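Hydrazine synthase alpha subunit (Candidatus Kuenenia stuttgartiensis, PDB 5C2V) forms hydrazine from hydroxylamine and ammonia, the second half-reaction of the hydrazine synthase complex, and carries two c-type hemes. Local coordinates at residues F592-L597 / K606-G611; E138-I143 / H157-K162; L313-W318 / T325-T330; Y183-Y188 / L225-D230. One frame throughout, in Å; residues are numbered along the deposited sequence.

Contact 1: F592-L597 / K606-G611; sequences FAFRYL and KGVKHG
The carbonyl O of Lys-609 takes the backbone N-H of Tyr-596 at 2.9 Å from N to O, a nearly straight bond of 166°, while the N of Arg-595 sits 3.3 Å from the same O. In return, Lys-609 N donates to Tyr-596 O, with 2.9 Å between the two atoms. Arg-595 and Tyr-596 thus both face Lys-609, a classic beta bulge where strand 596-599 enters a small two-stranded antiparallel hairpin with strand 605-609, on the surface of the chain. Just before it, Phe-594 keeps CG beside the backbone N (chi1 -62°), and its ring lies against Val-608 and His-610. Val-608 CG2 stands over the middle of one ring face, 3.6 Å from the centroid of the Phe-594 ring and almost on its normal: a CH-pi contact. The imidazole of His-610 meets the same ring obliquely, planes 43° apart, with Phe-594 CE2 above the imidazole face and 3.4 Å from His-610 CE1. The carboxylate of Glu-634 holds the imidazole at ND1 and also accepts from Gly-611 N. The aliphatic part of Arg-595 also touches the other segment, CD lying 3.6 Å from Gly-611 CA, and Arg-595 CG sits over the centre of one face of the neighbouring Tyr-596 ring.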
# COMPACT_ATOMS: atom_id res chain seq x y z
N PHE D 592 -18.34 8.77 -34.95
CA PHE D 592 -16.90 8.73 -34.71
C PHE D 592 -16.49 9.77 -33.68
O PHE D 592 -17.19 10.77 -33.48
CB PHE D 592 -16.13 8.93 -36.01
CG PHE D 592 -16.20 7.77 -36.95
CD1 PHE D 592 -17.23 7.67 -37.88
CD2 PHE D 592 -15.25 6.76 -36.90
CE1 PHE D 592 -17.30 6.59 -38.74
CE2 PHE D 592 -15.32 5.68 -37.76
CZ PHE D 592 -16.35 5.60 -38.68
N ALA D 593 -15.37 9.54 -33.01
CA ALA D 593 -14.88 10.45 -31.98
C ALA D 593 -14.63 11.85 -32.54
O ALA D 593 -13.90 12.03 -33.51
CB ALA D 593 -13.60 9.90 -31.35
N PHE D 594 -15.25 12.84 -31.90
CA PHE D 594 -15.14 14.23 -32.34
C PHE D 594 -13.82 14.84 -31.89
O PHE D 594 -13.27 14.47 -30.85
CB PHE D 594 -16.32 15.05 -31.81
CG PHE D 594 -17.66 14.59 -32.31
CD1 PHE D 594 -18.29 13.51 -31.73
CD2 PHE D 594 -18.28 15.25 -33.35
CE1 PHE D 594 -19.53 13.08 -32.18
CE2 PHE D 594 -19.52 14.83 -33.81
CZ PHE D 594 -20.14 13.74 -33.23
N ARG D 595 -13.31 15.79 -32.67
CA ARG D 595 -12.01 16.39 -32.38
C ARG D 595 -12.07 17.44 -31.27
O ARG D 595 -11.20 17.47 -30.40
CB ARG D 595 -11.43 17.01 -33.66
CG ARG D 595 -10.21 17.89 -33.42
CD ARG D 595 -9.53 18.26 -34.73
NE ARG D 595 -8.52 17.27 -35.11
CZ ARG D 595 -7.22 17.54 -35.21
NH1 ARG D 595 -6.77 18.76 -34.96
NH2 ARG D 595 -6.37 16.59 -35.56
N TYR D 596 -13.09 18.30 -31.30
CA TYR D 596 -13.15 19.42 -30.36
C TYR D 596 -14.39 19.42 -29.47
O TYR D 596 -15.25 18.55 -29.59
CB TYR D 596 -13.08 20.74 -31.13
CG TYR D 596 -11.77 20.98 -31.85
CD1 TYR D 596 -10.56 20.69 -31.24
CD2 TYR D 596 -11.76 21.48 -33.14
CE1 TYR D 596 -9.36 20.90 -31.90
CE2 TYR D 596 -10.57 21.70 -33.81
CZ TYR D 596 -9.37 21.41 -33.19
OH TYR D 596 -8.19 21.62 -33.85
N LEU D 597 -14.47 20.41 -28.59
CA LEU D 597 -15.64 20.62 -27.75
C LEU D 597 -16.26 21.99 -27.98
O LEU D 597 -15.60 22.91 -28.46
CB LEU D 597 -15.29 20.49 -26.27
CG LEU D 597 -15.55 19.14 -25.62
CD1 LEU D 597 -14.48 18.19 -26.05
CD2 LEU D 597 -15.60 19.24 -24.10
N LYS D 606 -21.26 22.63 -23.84
CA LYS D 606 -22.35 22.76 -24.80
C LYS D 606 -22.52 21.49 -25.63
O LYS D 606 -23.65 21.04 -25.86
CB LYS D 606 -22.11 23.96 -25.72
CG LYS D 606 -23.23 24.21 -26.72
CD LYS D 606 -22.96 25.46 -27.54
CE LYS D 606 -22.86 26.68 -26.65
NZ LYS D 606 -22.59 27.92 -27.43
N GLY D 607 -21.41 20.92 -26.08
CA GLY D 607 -21.46 19.76 -26.95
C GLY D 607 -20.13 19.34 -27.57
O GLY D 607 -19.06 19.70 -27.08
N VAL D 608 -20.21 18.57 -28.65
CA VAL D 608 -19.03 18.07 -29.35
C VAL D 608 -18.88 18.73 -30.72
O VAL D 608 -19.88 19.13 -31.32
CB VAL D 608 -19.07 16.54 -29.52
CG1 VAL D 608 -18.88 15.85 -28.18
CG2 VAL D 608 -20.38 16.12 -30.18
N LYS D 609 -17.65 18.84 -31.20
CA LYS D 609 -17.39 19.57 -32.44
C LYS D 609 -16.48 18.82 -33.41
O LYS D 609 -15.45 18.27 -33.01
CB LYS D 609 -16.78 20.94 -32.11
CG LYS D 609 -16.71 21.89 -33.30
CD LYS D 609 -16.12 23.22 -32.88
CE LYS D 609 -16.19 24.24 -34.01
NZ LYS D 609 -17.60 24.50 -34.41
N HIS D 610 -16.86 18.82 -34.68
CA HIS D 610 -16.08 18.18 -35.74
C HIS D 610 -14.77 18.91 -36.00
O HIS D 610 -14.68 20.13 -35.84
CB HIS D 610 -16.90 18.11 -37.04
CG HIS D 610 -17.88 16.99 -37.08
ND1 HIS D 610 -17.51 15.66 -36.98
CD2 HIS D 610 -19.23 16.99 -37.24
CE1 HIS D 610 -18.58 14.90 -37.06
NE2 HIS D 610 -19.64 15.67 -37.21
N GLY D 611 -13.76 18.16 -36.42
CA GLY D 611 -12.47 18.73 -36.76
C GLY D 611 -12.26 18.78 -38.27
O GLY D 611 -13.21 18.64 -39.03

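Contact 2: E138-I143 / H157-K162; sequences EGEGRI and HGMVEK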
# COMPACT_ATOMS: atom_id res chain seq x y z
N GLU D 138 -7.20 -35.06 -37.58
CA GLU D 138 -6.16 -34.98 -38.60
C GLU D 138 -6.72 -35.17 -40.00
O GLU D 138 -7.60 -36.00 -40.22
CB GLU D 138 -5.07 -36.02 -38.33
CG GLU D 138 -4.64 -36.11 -36.88
CD GLU D 138 -3.60 -37.19 -36.65
OE1 GLU D 138 -3.58 -37.77 -35.55
OE2 GLU D 138 -2.81 -37.45 -37.58
N GLY D 139 -6.19 -34.41 -40.95
CA GLY D 139 -6.64 -34.51 -42.33
C GLY D 139 -6.46 -33.23 -43.11
O GLY D 139 -5.60 -32.40 -42.80
N GLU D 140 -7.29 -33.07 -44.13
CA GLU D 140 -7.33 -31.85 -44.92
C GLU D 140 -8.73 -31.27 -44.76
O GLU D 140 -9.64 -31.96 -44.30
CB GLU D 140 -7.03 -32.12 -46.40
CG GLU D 140 -8.00 -33.08 -47.06
CD GLU D 140 -7.79 -33.18 -48.56
OE1 GLU D 140 -6.98 -32.40 -49.10
OE2 GLU D 140 -8.44 -34.03 -49.20
N GLY D 141 -8.90 -30.00 -45.12
CA GLY D 141 -10.17 -29.35 -44.90
C GLY D 141 -10.51 -28.34 -45.97
O GLY D 141 -9.63 -27.82 -46.67
N ARG D 142 -11.80 -28.07 -46.09
CA ARG D 142 -12.36 -27.35 -47.23
C ARG D 142 -12.18 -25.84 -47.14
O ARG D 142 -12.14 -25.26 -46.06
CB ARG D 142 -13.84 -27.69 -47.36
CG ARG D 142 -14.11 -29.19 -47.39
CD ARG D 142 -15.53 -29.52 -46.96
NE ARG D 142 -16.53 -28.87 -47.81
CZ ARG D 142 -17.83 -28.85 -47.54
NH1 ARG D 142 -18.30 -29.43 -46.45
NH2 ARG D 142 -18.67 -28.24 -48.37
N ILE D 143 -12.07 -25.21 -48.31
CA ILE D 143 -12.05 -23.76 -48.40
C ILE D 143 -13.24 -23.30 -49.24
O ILE D 143 -13.32 -23.59 -50.44
CB ILE D 143 -10.75 -23.23 -49.02
CG1 ILE D 143 -9.56 -23.58 -48.13
CG2 ILE D 143 -10.83 -21.73 -49.25
CD1 ILE D 143 -8.23 -23.05 -48.63
N HIS D 157 -13.50 -23.92 -53.10
CA HIS D 157 -12.34 -23.61 -53.94
C HIS D 157 -11.10 -24.48 -53.69
O HIS D 157 -10.00 -24.13 -54.14
CB HIS D 157 -12.05 -22.13 -53.86
CG HIS D 157 -13.00 -21.31 -54.68
ND1 HIS D 157 -14.33 -21.15 -54.33
CD2 HIS D 157 -12.85 -20.68 -55.87
CE1 HIS D 157 -14.94 -20.43 -55.25
NE2 HIS D 157 -14.05 -20.13 -56.19
N GLY D 158 -11.27 -25.58 -52.98
CA GLY D 158 -10.17 -26.50 -52.70
C GLY D 158 -9.73 -26.59 -51.25
O GLY D 158 -10.37 -26.02 -50.38
N MET D 159 -8.66 -27.34 -51.00
CA MET D 159 -8.38 -27.78 -49.63
C MET D 159 -7.14 -27.16 -49.01
O MET D 159 -6.39 -26.42 -49.66
CB MET D 159 -8.22 -29.30 -49.61
CG MET D 159 -9.25 -30.05 -50.44
SD MET D 159 -10.92 -29.91 -49.77
CE MET D 159 -10.76 -30.89 -48.28
N VAL D 160 -6.93 -27.47 -47.73
CA VAL D 160 -5.72 -27.08 -47.01
C VAL D 160 -5.46 -28.08 -45.89
O VAL D 160 -6.40 -28.56 -45.26
CB VAL D 160 -5.85 -25.64 -46.44
CG1 VAL D 160 -7.14 -25.48 -45.66
CG2 VAL D 160 -4.64 -25.28 -45.59
N GLU D 161 -4.20 -28.41 -45.65
CA GLU D 161 -3.84 -29.29 -44.55
C GLU D 161 -4.28 -28.68 -43.22
O GLU D 161 -4.00 -27.51 -42.96
CB GLU D 161 -2.34 -29.57 -44.53
CG GLU D 161 -1.94 -30.90 -45.13
CD GLU D 161 -2.32 -32.08 -44.25
OE1 GLU D 161 -2.20 -31.96 -43.02
OE2 GLU D 161 -2.73 -33.12 -44.80
N LYS D 162 -4.96 -29.46 -42.39
CA LYS D 162 -5.36 -28.94 -41.09
C LYS D 162 -4.27 -29.27 -40.09
O LYS D 162 -4.09 -30.43 -39.70
CB LYS D 162 -6.70 -29.53 -40.65
CG LYS D 162 -7.83 -29.34 -41.65
CD LYS D 162 -9.11 -30.00 -41.15
CE LYS D 162 -8.92 -31.50 -41.00
NZ LYS D 162 -9.95 -32.11 -40.11
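This is an antiparallel strand pairing, Glu-138 to Ile-143 against His-157 to Lys-162, in the partly exposed hairpin of strands 139-146 and 154-171. The two short strands are strongly twisted, their directions 140° apart. Gly-141 and Val-160 form a hydrogen-bonded pair: Gly-141 N reaches Val-160 O at 2.9 Å, and Val-160 N returns to Gly-141 O. Further along, His-157 N gives a bond of 2.7 Å to Ile-143 O, while that from Ile-143 N to Gly-158 O is bent and weak. Strand 154-171 also pairs with 124-131 and 186-191, which ties the hairpin into the larger sheet. On one face Met-159 lies across Glu-140 at about a right angle, its CB 3.4 Å from Glu-140 OE1. Bends at chi2 and chi3 curl the thioether back, and CE comes over the Gly-141 carbonyl and within 3.9 Å of Arg-142 CG. The opposite face has Lys-162, whose CG runs past Gly-141 N at 3.7 Å, and Val-160, whose CG1 meets Ile-143 CG1 at 3.9 Å; helix 196-201 covers this side. Arg-142 forms a salt bridge with Glu-156. Lys-162 NZ bonds to the Glu-137 carbonyl and makes a salt bridge to Glu-22 of the gamma subunit.

Contact 3: L313-W318 / T325-T330; sequences LAAVSW and TYEKLT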
# COMPACT_ATOMS: atom_id res chain seq x y z
N LEU D 313 6.01 -20.40 -6.19
CA LEU D 313 4.85 -20.90 -6.93
C LEU D 313 3.55 -20.52 -6.24
O LEU D 313 3.35 -20.81 -5.06
CB LEU D 313 4.93 -22.42 -7.09
CG LEU D 313 6.05 -22.99 -7.96
CD1 LEU D 313 5.94 -24.51 -8.04
CD2 LEU D 313 6.00 -22.38 -9.35
N ALA D 314 2.66 -19.86 -6.98
CA ALA D 314 1.36 -19.47 -6.45
C ALA D 314 0.24 -20.07 -7.29
O ALA D 314 0.45 -20.44 -8.44
CB ALA D 314 1.24 -17.96 -6.39
N ALA D 315 -0.96 -20.15 -6.71
CA ALA D 315 -2.09 -20.74 -7.42
C ALA D 315 -3.42 -20.09 -7.08
O ALA D 315 -3.68 -19.75 -5.92
CB ALA D 315 -2.15 -22.24 -7.14
N VAL D 316 -4.26 -19.92 -8.10
CA VAL D 316 -5.64 -19.47 -7.90
C VAL D 316 -6.57 -20.26 -8.82
O VAL D 316 -6.27 -20.44 -10.00
CB VAL D 316 -5.81 -17.95 -8.17
CG1 VAL D 316 -5.23 -17.13 -7.03
CG2 VAL D 316 -5.17 -17.56 -9.50
N SER D 317 -7.69 -20.73 -8.28
CA SER D 317 -8.61 -21.57 -9.05
C SER D 317 -9.08 -20.87 -10.32
O SER D 317 -9.46 -19.70 -10.30
CB SER D 317 -9.82 -21.95 -8.20
OG SER D 317 -10.76 -20.89 -8.13
N TRP D 318 -9.05 -21.59 -11.44
CA TRP D 318 -9.47 -21.04 -12.72
C TRP D 318 -10.96 -20.72 -12.74
O TRP D 318 -11.38 -19.72 -13.31
CB TRP D 318 -9.13 -22.00 -13.86
CG TRP D 318 -9.97 -21.77 -15.08
CD1 TRP D 318 -11.05 -22.50 -15.48
CD2 TRP D 318 -9.81 -20.73 -16.05
NE1 TRP D 318 -11.57 -21.99 -16.64
CE2 TRP D 318 -10.82 -20.90 -17.01
CE3 TRP D 318 -8.90 -19.68 -16.20
CZ2 TRP D 318 -10.96 -20.05 -18.11
CZ3 TRP D 318 -9.04 -18.84 -17.30
CH2 TRP D 318 -10.06 -19.03 -18.23
N THR D 325 -9.59 -18.23 -3.04
CA THR D 325 -8.99 -19.44 -3.59
C THR D 325 -7.46 -19.36 -3.70
O THR D 325 -6.82 -20.32 -4.13
CB THR D 325 -9.56 -19.77 -4.99
OG1 THR D 325 -9.12 -18.79 -5.93
CG2 THR D 325 -11.08 -19.78 -4.95
N TYR D 326 -6.89 -18.22 -3.33
CA TYR D 326 -5.44 -18.02 -3.43
C TYR D 326 -4.69 -18.89 -2.44
O TYR D 326 -5.16 -19.14 -1.33
CB TYR D 326 -5.08 -16.54 -3.22
CG TYR D 326 -3.60 -16.24 -3.32
CD1 TYR D 326 -2.78 -16.28 -2.19
CD2 TYR D 326 -3.02 -15.92 -4.54
CE1 TYR D 326 -1.43 -16.00 -2.28
CE2 TYR D 326 -1.66 -15.64 -4.63
CZ TYR D 326 -0.87 -15.69 -3.50
OH TYR D 326 0.47 -15.41 -3.59
N GLU D 327 -3.51 -19.36 -2.84
CA GLU D 327 -2.66 -20.16 -1.96
C GLU D 327 -1.19 -20.09 -2.33
O GLU D 327 -0.84 -19.77 -3.47
CB GLU D 327 -3.12 -21.62 -1.96
CG GLU D 327 -3.14 -22.27 -3.34
CD GLU D 327 -3.52 -23.73 -3.29
OE1 GLU D 327 -3.28 -24.38 -2.24
OE2 GLU D 327 -4.07 -24.24 -4.29
N LYS D 328 -0.32 -20.39 -1.36
CA LYS D 328 1.12 -20.42 -1.58
C LYS D 328 1.60 -21.87 -1.66
O LYS D 328 1.51 -22.62 -0.69
CB LYS D 328 1.85 -19.68 -0.46
CG LYS D 328 2.89 -18.68 -0.94
CD LYS D 328 2.23 -17.49 -1.61
CE LYS D 328 3.25 -16.41 -1.93
NZ LYS D 328 2.60 -15.20 -2.49
N LEU D 329 2.12 -22.25 -2.82
CA LEU D 329 2.54 -23.64 -3.05
C LEU D 329 3.94 -23.96 -2.53
O LEU D 329 4.26 -25.12 -2.28
CB LEU D 329 2.46 -23.96 -4.54
CG LEU D 329 1.08 -23.82 -5.18
CD1 LEU D 329 1.13 -24.18 -6.66
CD2 LEU D 329 0.06 -24.68 -4.45
N THR D 330 4.77 -22.93 -2.36
CA THR D 330 6.19 -23.14 -2.04
C THR D 330 6.74 -22.10 -1.06
O THR D 330 5.98 -21.33 -0.47
CB THR D 330 7.07 -23.09 -3.31
OG1 THR D 330 6.89 -21.83 -3.97
CG2 THR D 330 6.73 -24.22 -4.27
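Leu-313 to Ser-317 and Thr-325 to Thr-330 form the outer hairpin of a four-stranded antiparallel sheet, a blade of the six-bladed beta-propeller, with strand 327-328 at its edge. On one face Tyr-326 is the bump. Its CG is anti to the backbone N (chi1 -179°), and the ring lies beside Val-316 and Ala-314. Val-316 CG1 fits against the ring's edge, 3.5 Å from Tyr-326 CD2, and the small Ala-314 makes the hollow farther out, with Ala-314 CB 4.1 Å from Tyr-326 CE2. The phenol hydroxyl goes on to bond Glu-302, which also pairs with Lys-328. On the other face the hollow is at Ala-315: Leu-329 CD1 comes within 3.8 Å of Ala-315 CB, and Glu-327 CG flanks the same methyl at 3.9 Å. Glu-327 sends its carboxylate on to Lys-297. At the turn end, Thr-325 CG2 lies 3.4 Å from Ser-317 OG; Arg-309 of the beta subunit packs on this serine. At the other end Thr-330 crosses Leu-313 obliquely, its CG2 3.8 Å from Leu-313 CB, and its hydroxyl oxygen OG1 accepts the backbone N-H of Leu-313, 2.8 Å from N to OG1.

Contact 4: Y183-Y188 / L225-D230; sequences YAYNLY and LSSNFD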
# COMPACT_ATOMS: atom_id res chain seq x y z
N TYR D 183 12.57 -3.10 -25.11
CA TYR D 183 11.68 -4.07 -25.75
C TYR D 183 10.22 -3.77 -25.40
O TYR D 183 9.93 -3.33 -24.29
CB TYR D 183 12.05 -5.49 -25.32
CG TYR D 183 12.20 -5.67 -23.83
CD1 TYR D 183 11.12 -6.04 -23.04
CD2 TYR D 183 13.43 -5.47 -23.21
CE1 TYR D 183 11.26 -6.21 -21.67
CE2 TYR D 183 13.58 -5.64 -21.84
CZ TYR D 183 12.49 -6.00 -21.08
OH TYR D 183 12.63 -6.17 -19.72
N ALA D 184 9.31 -4.01 -26.34
CA ALA D 184 7.90 -4.09 -26.00
C ALA D 184 7.26 -5.29 -26.68
O ALA D 184 7.08 -5.30 -27.90
CB ALA D 184 7.18 -2.81 -26.38
N TYR D 185 6.90 -6.30 -25.89
CA TYR D 185 6.30 -7.52 -26.42
C TYR D 185 4.79 -7.44 -26.61
O TYR D 185 4.10 -6.67 -25.95
CB TYR D 185 6.65 -8.70 -25.52
CG TYR D 185 8.06 -9.19 -25.74
CD1 TYR D 185 9.13 -8.63 -25.05
CD2 TYR D 185 8.33 -10.21 -26.64
CE1 TYR D 185 10.42 -9.07 -25.26
CE2 TYR D 185 9.62 -10.66 -26.86
CZ TYR D 185 10.66 -10.08 -26.16
OH TYR D 185 11.95 -10.53 -26.37
N ASN D 186 4.30 -8.26 -27.53
CA ASN D 186 2.87 -8.44 -27.74
C ASN D 186 2.58 -9.85 -28.25
O ASN D 186 3.51 -10.63 -28.45
CB ASN D 186 2.33 -7.39 -28.71
CG ASN D 186 1.93 -6.11 -28.02
OD1 ASN D 186 1.24 -6.13 -27.00
ND2 ASN D 186 2.33 -4.98 -28.59
N LEU D 187 1.31 -10.17 -28.44
CA LEU D 187 0.94 -11.50 -28.91
C LEU D 187 0.62 -11.51 -30.40
O LEU D 187 -0.04 -10.61 -30.91
CB LEU D 187 -0.24 -12.05 -28.11
CG LEU D 187 0.02 -12.39 -26.64
CD1 LEU D 187 -1.19 -13.08 -26.02
CD2 LEU D 187 1.27 -13.25 -26.50
N TYR D 188 1.10 -12.55 -31.08
CA TYR D 188 0.86 -12.74 -32.50
C TYR D 188 0.22 -14.09 -32.77
O TYR D 188 0.61 -15.10 -32.17
CB TYR D 188 2.17 -12.63 -33.29
CG TYR D 188 2.73 -11.24 -33.44
CD1 TYR D 188 3.57 -10.69 -32.48
CD2 TYR D 188 2.44 -10.47 -34.57
CE1 TYR D 188 4.09 -9.42 -32.62
CE2 TYR D 188 2.96 -9.20 -34.72
CZ TYR D 188 3.79 -8.68 -33.74
OH TYR D 188 4.31 -7.41 -33.88
N LEU D 225 1.06 -1.41 -24.78
CA LEU D 225 2.29 -0.63 -24.87
C LEU D 225 3.41 -1.22 -24.00
O LEU D 225 4.58 -0.86 -24.16
CB LEU D 225 2.04 0.82 -24.48
CG LEU D 225 1.48 1.72 -25.59
CD1 LEU D 225 1.29 3.14 -25.10
CD2 LEU D 225 2.40 1.69 -26.79
N SER D 226 3.04 -2.11 -23.09
CA SER D 226 4.02 -2.88 -22.34
C SER D 226 3.93 -4.34 -22.76
O SER D 226 3.08 -4.70 -23.58
CB SER D 226 3.83 -2.72 -20.84
OG SER D 226 4.30 -1.46 -20.39
N SER D 227 4.78 -5.18 -22.18
CA SER D 227 4.95 -6.54 -22.67
C SER D 227 3.81 -7.49 -22.30
O SER D 227 3.44 -7.62 -21.13
CB SER D 227 6.27 -7.11 -22.15
OG SER D 227 7.37 -6.40 -22.68
N ASN D 228 3.26 -8.14 -23.32
CA ASN D 228 2.38 -9.29 -23.13
C ASN D 228 3.16 -10.56 -23.47
O ASN D 228 3.80 -10.63 -24.51
CB ASN D 228 1.12 -9.19 -24.00
CG ASN D 228 0.13 -8.18 -23.47
OD1 ASN D 228 0.09 -7.89 -22.27
ND2 ASN D 228 -0.69 -7.63 -24.36
N PHE D 229 3.11 -11.55 -22.59
CA PHE D 229 3.97 -12.72 -22.76
C PHE D 229 3.42 -14.00 -22.14
O PHE D 229 2.38 -14.00 -21.49
CB PHE D 229 5.35 -12.42 -22.18
CG PHE D 229 5.33 -12.05 -20.72
CD1 PHE D 229 5.10 -10.73 -20.33
CD2 PHE D 229 5.56 -13.00 -19.74
CE1 PHE D 229 5.09 -10.39 -18.99
CE2 PHE D 229 5.55 -12.66 -18.40
CZ PHE D 229 5.32 -11.35 -18.03
N ASP D 230 4.18 -15.08 -22.33
CA ASP D 230 3.83 -16.41 -21.84
C ASP D 230 2.39 -16.84 -22.13
O ASP D 230 1.60 -17.03 -21.21
CB ASP D 230 4.09 -16.49 -20.33
CG ASP D 230 5.57 -16.40 -19.99
OD1 ASP D 230 6.37 -16.06 -20.89
OD2 ASP D 230 5.93 -16.67 -18.83
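Ser-227 holds OG beside its own backbone N and anti to its carbonyl carbon (chi1 -65°), which carries the hydroxyl across to Tyr-185; Tyr-183 has CG between its backbone N and carbonyl carbon (chi1 49°), and the edge of its ring lies by the same oxygen. Tyr-185 N donates to Ser-227 OG over 3.2 Å, and at 170° the bond is almost straight. The oxygen also lies near the planes of both phenol rings, at their edges, 3.8 Å from Tyr-183 CD1 and 3.7 Å from Tyr-185 CD1. One residue on, Asn-228 N bonds to Tyr-185 O at 3.1 Å, approaching from well above the carbonyl plane, while Ser-227 CA points its hydrogen at that same carbonyl oxygen. No regular strand pairing results. The two segments instead run into different sheets of the beta-propeller: 186-191 pairs with 154-171, whereas 228-233 begins the following blade and pairs with 239-245. The seam between the sheets is buried and holds several polar side chains. Asn-186 OD1 comes 3.6 Å from Asn-228 ND2, their amide planes steeply inclined to each other, but both amides have hydrogen bonds beyond the two segments: Asn-228 OD1 accepts from Asn-224 ND2 and also bonds Ser-243 OG, and Asn-186 ND2 gives to Asn-224 O. Tyr-185 OH bonds His-51, whose ring stacks on Tyr-183. The side chain of Asn-228 is about 10 Å from a bound heme c.

In the fold
Contacts 1, 2 and 3 each close a beta hairpin, whereas contact 4 joins two sheets that follow each other in the chain. Contact 4 is the most central, fully buried and held by a serine hydroxyl and backbone groups, with asparagines alongside; contact 3, also largely buried, combines backbone bonds with a tyrosine, leucines and alanines fitted on the two faces of the sheet. Contact 1 lies at the surface, with aromatic and imidazole packing, and contact 2 is partly exposed, with charged side chains reaching another subunit. Contacts 2 and 4 share a sheet, through the neighbouring strands 154-171 and 186-191, yet their nearest atoms are about 17 Å apart. Contacts 1 and 3 lie on opposite sides of the chain's centre.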